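Local atomic coordinates of BtrN (Bacillus circulans, PDB entry 4M7S), a protein that catalyses the radical S-adenosyl-L-methionine-dependent two-electron oxidation of 2-deoxy-scyllo-inosamine to amino-dideoxy-scyllo-inosose in butirosin biosynthesis, using two [4Fe-4S] clusters. Residues G201-I205 with S206-H210. Numbering follows the deposited sequence.
Sequences GEQHI and SDIWH
A histidine N-cap opens the short helix 205-209: the ring of His-204 reaches forward to Ser-206, two residues on, and takes up a backbone N-H of the first turn. Ser-206 N lies 2.9 Å from His-204 ND1, almost exactly in the ring plane, and the bond is close to straight at 164°. A chi1 of -161° puts the ring beside the carbonyl carbon, and chi2 of -71° turns ND1 to the amide; Ser-206 CB lies 3.3 Å from His-204 ND1. With ND1 accepting, the other ring nitrogen, NE2, bonds to Ser-50 OG, and these two bonds, one at each ring nitrogen, probably hold the ring's rotation. Gln-47 takes the N-H of Ile-205 through its OE1, tying the helix start to helix 38-50.

His-204 O accepts from Ile-208 N at 3.0 Å, the first i to i+4 bond of the helix, and takes a weak, bent bond from Asp-207 N. One step on, Trp-209 N donates to Ile-205 O at 2.9 Å. On the outer side, one carboxylate oxygen of Asp-207, OD2, comes to 3.5 Å from His-204 CB. The extended Gln-203 chain lies across the aliphatic arm of Ile-208, its OE1 3.7 Å from Ile-208 CG1. At the far end, Ser-206 O is gripped twice by His-210, by the backbone N and by ring ND1 (2.9 Å), which arrive from opposite faces of the carbonyl plane.

Ile-205 turns inward onto Phe-5 and Val-178, and Trp-209 onto Phe-5 and Phe-214, its side chain about 10 Å from a bound cluster. This is a single helical turn with a histidine side-chain N-cap, following strand 198-199 in the iron-sulfur cluster-binding, SPASM-type domain of this radical SAM enzyme.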
loop_
_atom_site.group_PDB
_atom_site.type_symbol
_atom_site.label_atom_id
_atom_site.label_comp_id
_atom_site.label_asym_id
_atom_site.label_seq_id
_atom_site.Cartn_x
_atom_site.Cartn_y
_atom_site.Cartn_z
ATOM N N GLY A 201 1.136 15.406 -4.971
ATOM C CA GLY A 201 1.457 16.331 -6.042
ATOM C C GLY A 201 1.258 17.775 -5.600
ATOM O O GLY A 201 1.691 18.706 -6.281
ATOM N N GLU A 202 0.602 17.972 -4.457
ATOM C CA GLU A 202 0.263 19.325 -4.014
ATOM C C GLU A 202 0.807 19.638 -2.624
ATOM O O GLU A 202 0.776 20.780 -2.182
ATOM C CB GLU A 202 -1.255 19.518 -3.987
ATOM C CG GLU A 202 -2.021 18.957 -5.171
ATOM C CD GLU A 202 -3.517 18.871 -4.894
ATOM O OE1 GLU A 202 -3.982 19.527 -3.935
ATOM O OE2 GLU A 202 -4.223 18.144 -5.628
ATOM N N GLN A 203 1.288 18.620 -1.926
ATOM C CA GLN A 203 1.631 18.783 -0.524
ATOM C C GLN A 203 2.540 17.650 -0.078
ATOM O O GLN A 203 2.432 16.533 -0.575
ATOM C CB GLN A 203 0.345 18.787 0.314
ATOM C CG GLN A 203 0.536 19.060 1.787
ATOM C CD GLN A 203 -0.778 19.370 2.483
ATOM O OE1 GLN A 203 -1.829 18.831 2.123
ATOM N NE2 GLN A 203 -0.727 20.256 3.471
ATOM N N HIS A 204 3.443 17.946 0.851
ATOM C CA HIS A 204 4.381 16.949 1.348
ATOM C C HIS A 204 3.655 15.848 2.103
ATOM O O HIS A 204 2.750 16.110 2.900
ATOM C CB HIS A 204 5.429 17.601 2.251
ATOM C CG HIS A 204 6.667 16.775 2.434
ATOM N ND1 HIS A 204 6.686 15.616 3.173
ATOM C CD2 HIS A 204 7.935 16.960 1.983
ATOM C CE1 HIS A 204 7.906 15.103 3.157
ATOM N NE2 HIS A 204 8.684 15.902 2.449
ATOM N N ILE A 205 4.057 14.609 1.856
ATOM C CA ILE A 205 3.359 13.489 2.457
ATOM C C ILE A 205 3.483 13.492 3.975
ATOM O O ILE A 205 2.621 12.953 4.666
ATOM C CB ILE A 205 3.811 12.144 1.882
ATOM C CG1 ILE A 205 2.812 11.048 2.292
ATOM C CG2 ILE A 205 5.250 11.842 2.300
ATOM C CD1 ILE A 205 3.101 9.706 1.715
ATOM N N SER A 206 4.536 14.119 4.499
ATOM C CA SER A 206 4.668 14.207 5.941
ATOM C C SER A 206 3.619 15.156 6.504
ATOM O O SER A 206 3.092 14.939 7.600
ATOM C CB SER A 206 6.058 14.704 6.332
ATOM O OG SER A 206 6.153 14.826 7.737
ATOM N N ASP A 207 3.345 16.230 5.766
ATOM C CA ASP A 207 2.349 17.213 6.187
ATOM C C ASP A 207 0.935 16.642 6.089
ATOM O O ASP A 207 0.059 16.993 6.876
ATOM C CB ASP A 207 2.459 18.483 5.344
ATOM C CG ASP A 207 3.747 19.242 5.601
ATOM O OD1 ASP A 207 4.240 19.218 6.748
ATOM O OD2 ASP A 207 4.260 19.866 4.652
ATOM N N ILE A 208 0.714 15.782 5.099
ATOM C CA ILE A 208 -0.563 15.102 4.957
ATOM C C ILE A 208 -0.743 14.125 6.114
ATOM O O ILE A 208 -1.772 14.126 6.789
ATOM C CB ILE A 208 -0.636 14.354 3.613
ATOM C CG1 ILE A 208 -0.637 15.360 2.453
ATOM C CG2 ILE A 208 -1.865 13.456 3.549
ATOM C CD1 ILE A 208 -0.383 14.714 1.095
ATOM N N TRP A 209 0.276 13.302 6.338
ATOM C CA TRP A 209 0.297 12.341 7.432
ATOM C C TRP A 209 -0.014 12.986 8.779
ATOM O O TRP A 209 -0.677 12.381 9.628
ATOM C CB TRP A 209 1.665 11.643 7.482
ATOM C CG TRP A 209 1.760 10.582 8.548
ATOM C CD1 TRP A 209 2.412 10.673 9.753
ATOM C CD2 TRP A 209 1.175 9.283 8.503
ATOM N NE1 TRP A 209 2.267 9.499 10.451
ATOM C CE2 TRP A 209 1.508 8.631 9.706
ATOM C CE3 TRP A 209 0.383 8.608 7.562
ATOM C CZ2 TRP A 209 1.084 7.330 9.989
ATOM C CZ3 TRP A 209 -0.027 7.324 7.839
ATOM C CH2 TRP A 209 0.318 6.698 9.050
ATOM N N HIS A 210 0.452 14.218 8.970
ATOM C CA HIS A 210 0.265 14.913 10.244
ATOM C C HIS A 210 -0.826 15.984 10.227
ATOM O O HIS A 210 -0.925 16.766 11.170
ATOM C CB HIS A 210 1.581 15.565 10.711
ATOM C CG HIS A 210 2.633 14.584 11.118
ATOM N ND1 HIS A 210 3.706 14.261 10.310
ATOM C CD2 HIS A 210 2.778 13.845 12.246
ATOM C CE1 HIS A 210 4.463 13.370 10.923
ATOM N NE2 HIS A 210 3.922 13.100 12.099
#